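Local coordinates for protein arginine kinase (Cydia pomonella granulosis virus, PDB 6VVG) that binds adenosine monophosphate in its nucleotide pocket and, as a viral protein kinase, probably transfers phosphate from ATP to serine or threonine residues, at residues A[211-215]-A[234-240]; A[180-184]-A[259-264]; A[118-122]-A[203-207]. Numbering follows the deposited sequence.

All three contacts lie in the helical C-terminal lobe of the kinase. Contact 3 is buried and apolar, packing helix 115-133 against helix 192-208. Contact 2 is also buried but built on charge, with a glutamate-arginine pair joining helix 182-185 to the loop 259-264. Contact 1 lies farther out and is mixed: an aromatic and aliphatic centre, with a water and a long ion pair towards solvent. Contacts 1 and 2 touch, since Y235 OH hydrogen-bonds F180 O and its ring packs on P182. Contacts 1 and 3 meet through Y204, whose hydroxyl hydrogen-bonds P240 O. Contacts 2 and 3 do not touch, yet helix 192-208, a partner in contact 3, also touches S181, P182 and K184.

Contact 1 (A[211-215]-A[234-240]); sequences YPFDI and LYSKPLP
Loop 211-215 packs against the C-terminal part of helix 228-235 (L234, Y235) and the loop beyond, where K237 N hydrogen-bonds L234 O (3.1 Å) as the chain leaves the helix. CA atoms pair P212 with L239 (6.5 Å) and F213 with L234 (6.1 Å). F213 (chi1 m, chi2 -67°), its CA-CB bond toward the partner, fills the centre. Its flat ring can offer a face to the edge of Y235 (m, chi2 -15°): centroids 4.5 Å apart, planes at 52°, F213 CE2 to Y235 CE1 3.3 Å. The Y235 hydroxyl hydrogen-bonds F180 O. L239 (t, p) brings CD1 to 3.9 Å from F213 CE1 and 3.6 Å from P212 CB. D214 centres an inverse gamma turn; a water accepts from D214 N (3.0 Å) and donates to L234 O (2.9 Å). D214 (chi1 t) and K237 (m, then t throughout) make a long salt bridge, D214 OD2 to K237 NZ 3.8 Å. Apolar groups thus supply the close fit; exposed charges add a loose electrostatic link.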
ATOM      1  N   TYR A 211      28.993  -5.405 -14.482  1.00 15.66           N
ATOM      2  CA  TYR A 211      28.482  -4.535 -13.429  1.00 12.39           C
ATOM      3  C   TYR A 211      29.220  -3.197 -13.466  1.00 16.95           C
ATOM      4  O   TYR A 211      30.444  -3.166 -13.626  1.00 13.01           O
ATOM      5  CB  TYR A 211      28.654  -5.211 -12.064  1.00 14.59           C
ATOM      6  CG  TYR A 211      28.191  -4.392 -10.886  1.00 10.19           C
ATOM      7  CD1 TYR A 211      26.848  -4.324 -10.539  1.00 16.37           C
ATOM      8  CD2 TYR A 211      29.102  -3.689 -10.117  1.00 15.01           C
ATOM      9  CE1 TYR A 211      26.428  -3.562  -9.462  1.00 11.53           C
ATOM     10  CE2 TYR A 211      28.696  -2.932  -9.041  1.00 17.47           C
ATOM     11  CZ  TYR A 211      27.360  -2.868  -8.719  1.00 11.72           C
ATOM     12  OH  TYR A 211      26.959  -2.106  -7.645  1.00 18.77           O
ATOM     13  N   PRO A 212      28.501  -2.078 -13.340  1.00 13.62           N
ATOM     14  CA  PRO A 212      29.157  -0.779 -13.584  1.00 10.51           C
ATOM     15  C   PRO A 212      30.354  -0.500 -12.687  1.00 11.02           C
ATOM     16  O   PRO A 212      31.374   0.000 -13.176  1.00 19.76           O
ATOM     17  CB  PRO A 212      28.026   0.239 -13.353  1.00 10.44           C
ATOM     18  CG  PRO A 212      26.935  -0.528 -12.590  1.00 11.54           C
ATOM     19  CD  PRO A 212      27.049  -1.936 -13.115  1.00 13.48           C
ATOM     20  N   PHE A 213      30.265  -0.793 -11.395  1.00 13.87           N
ATOM     21  CA  PHE A 213      31.227  -0.296 -10.421  1.00 15.05           C
ATOM     22  C   PHE A 213      32.221  -1.380 -10.014  1.00 16.77           C
ATOM     23  O   PHE A 213      32.074  -2.560 -10.334  1.00 18.18           O
ATOM     24  CB  PHE A 213      30.482   0.263  -9.206  1.00 12.26           C
ATOM     25  CG  PHE A 213      29.422   1.268  -9.568  1.00  9.15           C
ATOM     26  CD1 PHE A 213      29.773   2.494 -10.112  1.00 12.65           C
ATOM     27  CD2 PHE A 213      28.079   0.985  -9.383  1.00 11.42           C
ATOM     28  CE1 PHE A 213      28.807   3.419 -10.457  1.00 11.77           C
ATOM     29  CE2 PHE A 213      27.107   1.910  -9.727  1.00  9.32           C
ATOM     30  CZ  PHE A 213      27.474   3.127 -10.264  1.00  7.46           C
ATOM     31  N   ASP A 214      33.250  -0.948  -9.282  1.00 18.98           N
ATOM     32  CA  ASP A 214      34.492  -1.707  -9.130  1.00 23.87           C
ATOM     33  C   ASP A 214      34.402  -2.636  -7.925  1.00 22.83           C
ATOM     34  O   ASP A 214      34.873  -2.337  -6.825  1.00 34.02           O
ATOM     35  CB  ASP A 214      35.665  -0.740  -9.002  1.00 23.69           C
ATOM     36  CG  ASP A 214      37.008  -1.381  -9.300  1.00 35.23           C
ATOM     37  OD1 ASP A 214      37.044  -2.563  -9.691  1.00 26.02           O
ATOM     38  OD2 ASP A 214      38.037  -0.686  -9.132  1.00 33.77           O
ATOM     39  N   ILE A 215      33.815  -3.811  -8.155  1.00 23.14           N
ATOM     40  CA  ILE A 215      33.787  -4.867  -7.154  1.00 28.14           C
ATOM     41  C   ILE A 215      33.975  -6.218  -7.835  1.00 37.35           C
ATOM     42  O   ILE A 215      33.844  -6.353  -9.053  1.00 37.53           O
ATOM     43  CB  ILE A 215      32.477  -4.876  -6.335  1.00 34.24           C
ATOM     44  CG1 ILE A 215      31.274  -5.152  -7.239  1.00 26.77           C
ATOM     45  CG2 ILE A 215      32.286  -3.561  -5.599  1.00 37.49           C
ATOM     46  CD1 ILE A 215      29.945  -5.211  -6.495  1.00 41.15           C
ATOM     47  N   LEU A 234      32.924   3.793  -4.437  1.00 16.89           N
ATOM     48  CA  LEU A 234      32.892   3.229  -5.780  1.00 15.84           C
ATOM     49  C   LEU A 234      32.139   4.138  -6.740  1.00 16.99           C
ATOM     50  O   LEU A 234      32.565   4.330  -7.885  1.00 11.99           O
ATOM     51  CB  LEU A 234      32.255   1.843  -5.737  1.00 17.76           C
ATOM     52  CG  LEU A 234      32.968   0.871  -4.796  1.00 20.45           C
ATOM     53  CD1 LEU A 234      32.324  -0.501  -4.833  1.00 21.90           C
ATOM     54  CD2 LEU A 234      34.453   0.779  -5.152  1.00 17.51           C
ATOM     55  N   TYR A 235      31.022   4.716  -6.290  1.00 12.93           N
ATOM     56  CA  TYR A 235      30.274   5.634  -7.140  1.00 14.16           C
ATOM     57  C   TYR A 235      31.085   6.876  -7.489  1.00 15.26           C
ATOM     58  O   TYR A 235      30.751   7.572  -8.455  1.00 14.22           O
ATOM     59  CB  TYR A 235      28.969   6.046  -6.454  1.00 11.82           C
ATOM     60  CG  TYR A 235      28.016   4.903  -6.165  1.00 10.87           C
ATOM     61  CD1 TYR A 235      28.176   3.662  -6.765  1.00  7.37           C
ATOM     62  CD2 TYR A 235      26.954   5.071  -5.288  1.00 12.23           C
ATOM     63  CE1 TYR A 235      27.308   2.620  -6.501  1.00 11.75           C
ATOM     64  CE2 TYR A 235      26.081   4.034  -5.014  1.00 10.34           C
ATOM     65  CZ  TYR A 235      26.261   2.813  -5.622  1.00 16.66           C
ATOM     66  OH  TYR A 235      25.388   1.785  -5.348  1.00 12.31           O
ATOM     67  N   SER A 236      32.143   7.167  -6.731  1.00 10.05           N
ATOM     68  CA  SER A 236      32.979   8.329  -7.000  1.00 15.55           C
ATOM     69  C   SER A 236      34.004   8.087  -8.101  1.00 20.08           C
ATOM     70  O   SER A 236      34.612   9.051  -8.575  1.00 20.19           O
ATOM     71  CB  SER A 236      33.711   8.759  -5.726  1.00 16.96           C
ATOM     72  OG  SER A 236      32.837   9.411  -4.821  1.00 21.79           O
ATOM     73  N   LYS A 237      34.221   6.843  -8.508  1.00 19.99           N
ATOM     74  CA  LYS A 237      35.185   6.531  -9.553  1.00 10.10           C
ATOM     75  C   LYS A 237      34.544   6.645 -10.926  1.00 17.93           C
ATOM     76  O   LYS A 237      33.318   6.608 -11.060  1.00 20.50           O
ATOM     77  CB  LYS A 237      35.743   5.124  -9.352  1.00 12.79           C
ATOM     78  CG  LYS A 237      36.151   4.817  -7.918  1.00 20.45           C
ATOM     79  CD  LYS A 237      36.979   3.539  -7.833  1.00 31.68           C
ATOM     80  CE  LYS A 237      37.354   3.214  -6.391  1.00 48.44           C
ATOM     81  NZ  LYS A 237      37.800   1.798  -6.225  1.00 53.81           N
ATOM     82  N   PRO A 238      35.348   6.821 -11.974  1.00 20.22           N
ATOM     83  CA  PRO A 238      34.774   6.959 -13.319  1.00 14.91           C
ATOM     84  C   PRO A 238      33.970   5.730 -13.731  1.00 12.55           C
ATOM     85  O   PRO A 238      34.348   4.590 -13.450  1.00 16.45           O
ATOM     86  CB  PRO A 238      36.007   7.144 -14.215  1.00 22.68           C
ATOM     87  CG  PRO A 238      37.059   7.754 -13.288  1.00 24.79           C
ATOM     88  CD  PRO A 238      36.805   7.066 -11.950  1.00 22.14           C
ATOM     89  N   LEU A 239      32.858   5.975 -14.416  1.00 14.46           N
ATOM     90  CA  LEU A 239      32.084   4.895 -15.018  1.00 14.22           C
ATOM     91  C   LEU A 239      32.778   4.420 -16.283  1.00 16.47           C
ATOM     92  O   LEU A 239      33.000   5.223 -17.198  1.00 19.81           O
ATOM     93  CB  LEU A 239      30.673   5.367 -15.343  1.00 16.84           C
ATOM     94  CG  LEU A 239      29.655   4.265 -15.638  1.00 18.40           C
ATOM     95  CD1 LEU A 239      29.363   3.471 -14.356  1.00 21.31           C
ATOM     96  CD2 LEU A 239      28.368   4.821 -16.231  1.00 17.42           C
ATOM     97  N   PRO A 240      33.151   3.141 -16.383  1.00 24.30           N
ATOM     98  CA  PRO A 240      33.843   2.678 -17.593  1.00 13.75           C
ATOM     99  C   PRO A 240      32.994   2.858 -18.844  1.00 20.37           C
ATOM    100  O   PRO A 240      31.786   2.612 -18.845  1.00 20.28           O
ATOM    101  CB  PRO A 240      34.111   1.195 -17.311  1.00 21.34           C
ATOM    102  CG  PRO A 240      34.100   1.073 -15.809  1.00 23.88           C
ATOM    103  CD  PRO A 240      33.103   2.106 -15.330  1.00 20.83           C
TER
HETATM  104  O   HOH W   1      33.657   1.997  -9.255  1.00 10.47           O

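Contact 2 (A[180-184]-A[259-264]); sequences FSPEK and LDINSR
Segment 180-184 runs extended through F180 and S181, then enters helix 182-185; segment 259-264 is a loop with a short 3-10 turn at 261-262. P182 and L259 have the nearest CA atoms, 6.9 Å apart. S181 is the N-cap: with chi1 p, its OG accepts from K184 N at 3.1 Å, and P182 suits the first helical turn, where no amide hydrogen is needed. E183 (m, p) turns its carboxylate to R264, whose t, t, m side chain delivers the guanidinium edge. R264 NH1 donates to E183 OE1 (2.9 Å) and R264 NH2 to E183 OE2 (3.2 Å) and, weakly, OE1 (3.4 Å). Arginine suits this place because its guanidinium can serve several acceptors: R264 NH2 is shared between E183 and L259 O (2.9 Å), and NE donates to A258 O. A water accepts from I261 N (2.9 Å) and donates weakly to E183 OE2 (3.5 Å). D260 OD1 takes N262 N (2.9 Å) in an Asx turn. P182 CG packs beside the pair, 3.7 Å from L259 CD1 and 3.6 Å from R264 NH2. The sequence SPE stands where kinases carry their APE motif; its glutamate pairs with an arginine near the lobe's end, as in other kinases. A buried ion pair with two good hydrogen bonds and a weak third implies a directional tie between the activation segment's end and the C-terminal part of the lobe.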
ATOM      1  N   PHE A 180      21.873  -0.192  -4.623  1.00 12.98           N
ATOM      2  CA  PHE A 180      21.437   0.946  -3.822  1.00 11.15           C
ATOM      3  C   PHE A 180      21.891   2.259  -4.452  1.00 10.49           C
ATOM      4  O   PHE A 180      23.073   2.428  -4.761  1.00 12.07           O
ATOM      5  CB  PHE A 180      22.005   0.865  -2.403  1.00 11.18           C
ATOM      6  CG  PHE A 180      21.313  -0.115  -1.496  1.00  8.31           C
ATOM      7  CD1 PHE A 180      20.417  -1.045  -1.984  1.00  8.02           C
ATOM      8  CD2 PHE A 180      21.587  -0.106  -0.136  1.00 11.22           C
ATOM      9  CE1 PHE A 180      19.798  -1.946  -1.133  1.00 12.79           C
ATOM     10  CE2 PHE A 180      20.973  -1.003   0.718  1.00 13.20           C
ATOM     11  CZ  PHE A 180      20.078  -1.924   0.218  1.00 13.57           C
ATOM     12  N   SER A 181      20.964   3.205  -4.602  1.00 11.87           N
ATOM     13  CA  SER A 181      21.318   4.543  -5.046  1.00 12.41           C
ATOM     14  C   SER A 181      22.031   5.306  -3.932  1.00  7.81           C
ATOM     15  O   SER A 181      21.926   4.948  -2.756  1.00  7.85           O
ATOM     16  CB  SER A 181      20.071   5.311  -5.466  1.00  8.05           C
ATOM     17  OG  SER A 181      19.320   5.712  -4.330  1.00 10.36           O
ATOM     18  N   PRO A 182      22.763   6.372  -4.278  1.00  7.93           N
ATOM     19  CA  PRO A 182      23.368   7.201  -3.216  1.00 10.39           C
ATOM     20  C   PRO A 182      22.351   7.627  -2.171  1.00 12.03           C
ATOM     21  O   PRO A 182      22.655   7.653  -0.972  1.00 12.27           O
ATOM     22  CB  PRO A 182      23.936   8.406  -3.984  1.00 10.65           C
ATOM     23  CG  PRO A 182      24.178   7.884  -5.383  1.00  8.58           C
ATOM     24  CD  PRO A 182      23.056   6.887  -5.631  1.00  8.48           C
ATOM     25  N   GLU A 183      21.132   7.944  -2.608  1.00 12.24           N
ATOM     26  CA  GLU A 183      20.109   8.434  -1.691  1.00 16.30           C
ATOM     27  C   GLU A 183      19.627   7.333  -0.755  1.00 14.26           C
ATOM     28  O   GLU A 183      19.384   7.584   0.432  1.00 14.16           O
ATOM     29  CB  GLU A 183      18.942   9.012  -2.491  1.00  9.13           C
ATOM     30  CG  GLU A 183      19.268  10.299  -3.252  1.00 12.83           C
ATOM     31  CD  GLU A 183      20.237  10.084  -4.402  1.00 14.34           C
ATOM     32  OE1 GLU A 183      20.151   9.030  -5.068  1.00  9.89           O
ATOM     33  OE2 GLU A 183      21.091  10.966  -4.636  1.00 16.66           O
ATOM     34  N   LYS A 184      19.470   6.109  -1.265  1.00 10.11           N
ATOM     35  CA  LYS A 184      19.061   5.015  -0.389  1.00  9.70           C
ATOM     36  C   LYS A 184      20.157   4.684   0.613  1.00 11.39           C
ATOM     37  O   LYS A 184      19.870   4.370   1.776  1.00 13.44           O
ATOM     38  CB  LYS A 184      18.694   3.773  -1.202  1.00 12.15           C
ATOM     39  CG  LYS A 184      18.123   2.642  -0.341  1.00 11.91           C
ATOM     40  CD  LYS A 184      17.492   1.532  -1.174  1.00 13.54           C
ATOM     41  CE  LYS A 184      17.038   0.377  -0.285  1.00 12.69           C
ATOM     42  NZ  LYS A 184      16.102  -0.549  -0.981  1.00 10.59           N
ATOM     43  N   LEU A 259      26.698  10.380  -9.833  1.00  7.67           N
ATOM     44  CA  LEU A 259      26.649  10.440  -8.375  1.00 11.74           C
ATOM     45  C   LEU A 259      25.769  11.594  -7.908  1.00  8.53           C
ATOM     46  O   LEU A 259      24.902  11.421  -7.044  1.00 11.56           O
ATOM     47  CB  LEU A 259      28.061  10.582  -7.808  1.00  6.02           C
ATOM     48  CG  LEU A 259      28.139  10.843  -6.302  1.00 12.30           C
ATOM     49  CD1 LEU A 259      27.433   9.730  -5.537  1.00  7.98           C
ATOM     50  CD2 LEU A 259      29.586  10.984  -5.847  1.00 19.64           C
ATOM     51  N   ASP A 260      25.987  12.783  -8.468  1.00 10.99           N
ATOM     52  CA  ASP A 260      25.199  13.964  -8.135  1.00 12.15           C
ATOM     53  C   ASP A 260      23.841  13.871  -8.818  1.00 10.20           C
ATOM     54  O   ASP A 260      23.762  13.825 -10.051  1.00 10.49           O
ATOM     55  CB  ASP A 260      25.947  15.222  -8.577  1.00 12.36           C
ATOM     56  CG  ASP A 260      25.296  16.502  -8.086  1.00 21.93           C
ATOM     57  OD1 ASP A 260      24.126  16.468  -7.651  1.00 14.92           O
ATOM     58  OD2 ASP A 260      25.968  17.553  -8.142  1.00 29.05           O
ATOM     59  N   ILE A 261      22.769  13.838  -8.022  1.00 10.67           N
ATOM     60  CA  ILE A 261      21.440  13.699  -8.612  1.00 12.82           C
ATOM     61  C   ILE A 261      21.128  14.885  -9.514  1.00 12.82           C
ATOM     62  O   ILE A 261      20.361  14.760 -10.477  1.00 10.01           O
ATOM     63  CB  ILE A 261      20.375  13.523  -7.510  1.00 11.33           C
ATOM     64  CG1 ILE A 261      19.087  12.964  -8.123  1.00 12.40           C
ATOM     65  CG2 ILE A 261      20.102  14.840  -6.813  1.00 10.82           C
ATOM     66  CD1 ILE A 261      18.172  12.276  -7.126  1.00 12.28           C
ATOM     67  N   ASN A 262      21.725  16.045  -9.235  1.00 10.29           N
ATOM     68  CA  ASN A 262      21.543  17.224 -10.072  1.00 11.05           C
ATOM     69  C   ASN A 262      22.242  17.109 -11.418  1.00 17.92           C
ATOM     70  O   ASN A 262      22.125  18.025 -12.241  1.00 13.11           O
ATOM     71  CB  ASN A 262      22.045  18.460  -9.328  1.00 15.48           C
ATOM     72  CG  ASN A 262      21.235  18.752  -8.082  1.00 13.07           C
ATOM     73  OD1 ASN A 262      20.168  19.358  -8.154  1.00 16.70           O
ATOM     74  ND2 ASN A 262      21.734  18.311  -6.931  1.00 11.81           N
ATOM     75  N   SER A 263      22.961  16.014 -11.660  1.00 10.22           N
ATOM     76  CA  SER A 263      23.542  15.722 -12.965  1.00 13.93           C
ATOM     77  C   SER A 263      23.031  14.395 -13.512  1.00 12.58           C
ATOM     78  O   SER A 263      23.609  13.852 -14.457  1.00  8.69           O
ATOM     79  CB  SER A 263      25.068  15.707 -12.874  1.00 13.10           C
ATOM     80  OG  SER A 263      25.572  17.004 -12.617  1.00 14.93           O
ATOM     81  N   ARG A 264      21.948  13.875 -12.940  1.00 13.17           N
ATOM     82  CA  ARG A 264      21.472  12.525 -13.200  1.00 10.90           C
ATOM     83  C   ARG A 264      20.093  12.559 -13.845  1.00 11.85           C
ATOM     84  O   ARG A 264      19.307  13.488 -13.632  1.00  9.87           O
ATOM     85  CB  ARG A 264      21.416  11.717 -11.888  1.00  7.58           C
ATOM     86  CG  ARG A 264      21.140  10.233 -12.051  1.00 11.56           C
ATOM     87  CD  ARG A 264      20.839   9.546 -10.713  1.00 13.21           C
ATOM     88  NE  ARG A 264      21.745   9.943  -9.637  1.00 10.28           N
ATOM     89  CZ  ARG A 264      21.472   9.811  -8.344  1.00  8.56           C
ATOM     90  NH1 ARG A 264      20.315   9.290  -7.963  1.00 11.29           N
ATOM     91  NH2 ARG A 264      22.356  10.196  -7.432  1.00 11.24           N
TER
HETATM   92  O   HOH W   2      22.960  13.848  -5.173  1.00 15.84           O

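Contact 3 (A[118-122]-A[203-207]); sequences CKKII and AYEIL
Two helical segments, 118-122 of helix 115-133 and 203-207 of helix 192-208, run nearly antiparallel at 155°, their axes approaching to 10.3 Å. C118 lies opposite L207 (CA atoms 6.2 Å apart) and I122 opposite A203 (6.7 Å). Within the segments, backbone bonds I122 N to C118 O (2.9 Å) and L207 N to A203 O (3.0 Å) keep the helical turns regular. The contact between them is almost wholly apolar. I206 points toward the other helix with chi1 p and chi2 t, setting CD1 4.2 Å from I121 CG2 and 4.1 Å from I122 CG1. I122 (m, t) extends CD1 to 3.3 Å from A203 CB, a tight approach that the small alanine permits, and C118 CB meets L207 CD2 at 3.5 Å. The sulfur of C118 (m) sits 3.6 Å, SG to CG1, from I206. Apart from these, C118 SG comes close to the carbonyl I206 O, at 3.4 Å. Slim cysteine suits the point where the backbones come closest. F252 of helix 247-256 touches both I122 and A203, extending the packing to a third helix. This is the antiparallel pairing of the alpha-E and alpha-F helices, typical of the hydrophobic core of the protein kinase C-terminal lobe.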
ATOM      1  N   CYS A 118      18.528  -4.040 -25.960  1.00 12.20           N
ATOM      2  CA  CYS A 118      18.613  -3.315 -24.697  1.00 14.18           C
ATOM      3  C   CYS A 118      17.756  -2.055 -24.734  1.00 12.12           C
ATOM      4  O   CYS A 118      17.064  -1.741 -23.761  1.00 11.95           O
ATOM      5  CB  CYS A 118      20.069  -2.969 -24.390  1.00 10.78           C
ATOM      6  SG  CYS A 118      21.133  -4.396 -24.082  1.00 11.30           S
ATOM      7  N   LYS A 119      17.787  -1.324 -25.850  1.00 16.06           N
ATOM      8  CA  LYS A 119      16.958  -0.132 -25.986  1.00 17.75           C
ATOM      9  C   LYS A 119      15.491  -0.463 -25.755  1.00 16.13           C
ATOM     10  O   LYS A 119      14.810   0.191 -24.959  1.00  7.86           O
ATOM     11  CB  LYS A 119      17.165   0.477 -27.371  1.00 10.18           C
ATOM     12  CG  LYS A 119      16.361   1.736 -27.641  1.00 14.98           C
ATOM     13  CD  LYS A 119      16.746   2.356 -28.985  1.00 17.87           C
ATOM     14  CE  LYS A 119      15.811   3.502 -29.349  1.00 22.53           C
ATOM     15  NZ  LYS A 119      16.147   4.117 -30.662  1.00 27.78           N
ATOM     16  N   LYS A 120      14.993  -1.496 -26.434  1.00 10.38           N
ATOM     17  CA  LYS A 120      13.589  -1.867 -26.290  1.00 14.87           C
ATOM     18  C   LYS A 120      13.262  -2.277 -24.861  1.00 15.47           C
ATOM     19  O   LYS A 120      12.242  -1.856 -24.304  1.00 12.79           O
ATOM     20  CB  LYS A 120      13.242  -2.998 -27.244  1.00 20.73           C
ATOM     21  N   ILE A 121      14.122  -3.081 -24.241  1.00 16.80           N
ATOM     22  CA  ILE A 121      13.891  -3.507 -22.864  1.00 11.84           C
ATOM     23  C   ILE A 121      13.824  -2.297 -21.940  1.00 12.82           C
ATOM     24  O   ILE A 121      12.937  -2.186 -21.081  1.00  7.77           O
ATOM     25  CB  ILE A 121      14.995  -4.487 -22.434  1.00 14.73           C
ATOM     26  CG1 ILE A 121      14.792  -5.844 -23.114  1.00 11.62           C
ATOM     27  CG2 ILE A 121      15.033  -4.635 -20.931  1.00 15.03           C
ATOM     28  CD1 ILE A 121      16.005  -6.754 -23.070  1.00 12.20           C
ATOM     29  N   ILE A 122      14.755  -1.361 -22.117  1.00 10.48           N
ATOM     30  CA  ILE A 122      14.835  -0.218 -21.214  1.00  8.76           C
ATOM     31  C   ILE A 122      13.615   0.676 -21.374  1.00  9.23           C
ATOM     32  O   ILE A 122      13.075   1.190 -20.386  1.00 12.61           O
ATOM     33  CB  ILE A 122      16.145   0.554 -21.447  1.00  6.78           C
ATOM     34  CG1 ILE A 122      17.329  -0.255 -20.910  1.00 13.25           C
ATOM     35  CG2 ILE A 122      16.081   1.910 -20.775  1.00 13.93           C
ATOM     36  CD1 ILE A 122      18.692   0.239 -21.368  1.00 10.74           C
ATOM     37  N   ALA A 203      20.573  -1.225 -16.994  1.00  8.16           N
ATOM     38  CA  ALA A 203      20.900  -0.814 -18.355  1.00 12.53           C
ATOM     39  C   ALA A 203      22.385  -1.003 -18.634  1.00 13.07           C
ATOM     40  O   ALA A 203      22.774  -1.516 -19.689  1.00 12.23           O
ATOM     41  CB  ALA A 203      20.483   0.643 -18.573  1.00  8.24           C
ATOM     42  N   TYR A 204      23.233  -0.597 -17.689  1.00 10.21           N
ATOM     43  CA  TYR A 204      24.664  -0.813 -17.862  1.00 11.13           C
ATOM     44  C   TYR A 204      24.979  -2.297 -18.000  1.00 11.79           C
ATOM     45  O   TYR A 204      25.829  -2.690 -18.808  1.00 10.26           O
ATOM     46  CB  TYR A 204      25.441  -0.216 -16.690  1.00 10.81           C
ATOM     47  CG  TYR A 204      26.923  -0.097 -16.969  1.00  9.45           C
ATOM     48  CD1 TYR A 204      27.759  -1.210 -16.909  1.00 14.30           C
ATOM     49  CD2 TYR A 204      27.485   1.122 -17.316  1.00  9.33           C
ATOM     50  CE1 TYR A 204      29.112  -1.104 -17.182  1.00 12.99           C
ATOM     51  CE2 TYR A 204      28.836   1.238 -17.581  1.00 11.17           C
ATOM     52  CZ  TYR A 204      29.642   0.125 -17.513  1.00 12.30           C
ATOM     53  OH  TYR A 204      30.987   0.243 -17.779  1.00 21.66           O
ATOM     54  N   GLU A 205      24.294  -3.136 -17.225  1.00 11.34           N
ATOM     55  CA  GLU A 205      24.616  -4.558 -17.204  1.00  8.96           C
ATOM     56  C   GLU A 205      24.213  -5.236 -18.507  1.00 11.63           C
ATOM     57  O   GLU A 205      24.988  -6.013 -19.074  1.00 14.83           O
ATOM     58  CB  GLU A 205      23.941  -5.224 -16.007  1.00 11.56           C
ATOM     59  CG  GLU A 205      24.594  -4.853 -14.684  1.00 11.26           C
ATOM     60  CD  GLU A 205      23.919  -5.483 -13.487  1.00 20.35           C
ATOM     61  OE1 GLU A 205      22.682  -5.355 -13.367  1.00 19.33           O
ATOM     62  OE2 GLU A 205      24.629  -6.100 -12.664  1.00 16.65           O
ATOM     63  N   ILE A 206      23.005  -4.961 -19.007  1.00 15.55           N
ATOM     64  CA  ILE A 206      22.605  -5.630 -20.241  1.00 10.21           C
ATOM     65  C   ILE A 206      23.384  -5.083 -21.430  1.00 12.74           C
ATOM     66  O   ILE A 206      23.677  -5.821 -22.379  1.00 12.57           O
ATOM     67  CB  ILE A 206      21.088  -5.535 -20.484  1.00  8.69           C
ATOM     68  CG1 ILE A 206      20.609  -4.086 -20.516  1.00 16.57           C
ATOM     69  CG2 ILE A 206      20.336  -6.335 -19.433  1.00 11.26           C
ATOM     70  CD1 ILE A 206      19.140  -3.958 -20.909  1.00 11.76           C
ATOM     71  N   LEU A 207      23.729  -3.794 -21.413  1.00 10.93           N
ATOM     72  CA  LEU A 207      24.470  -3.222 -22.534  1.00 15.84           C
ATOM     73  C   LEU A 207      25.903  -3.735 -22.568  1.00 11.43           C
ATOM     74  O   LEU A 207      26.429  -4.055 -23.641  1.00 13.03           O
ATOM     75  CB  LEU A 207      24.456  -1.696 -22.452  1.00 10.59           C
ATOM     76  CG  LEU A 207      23.176  -0.999 -22.911  1.00 12.78           C
ATOM     77  CD1 LEU A 207      23.171   0.461 -22.470  1.00 11.39           C
ATOM     78  CD2 LEU A 207      23.014  -1.109 -24.418  1.00 12.40           C
TER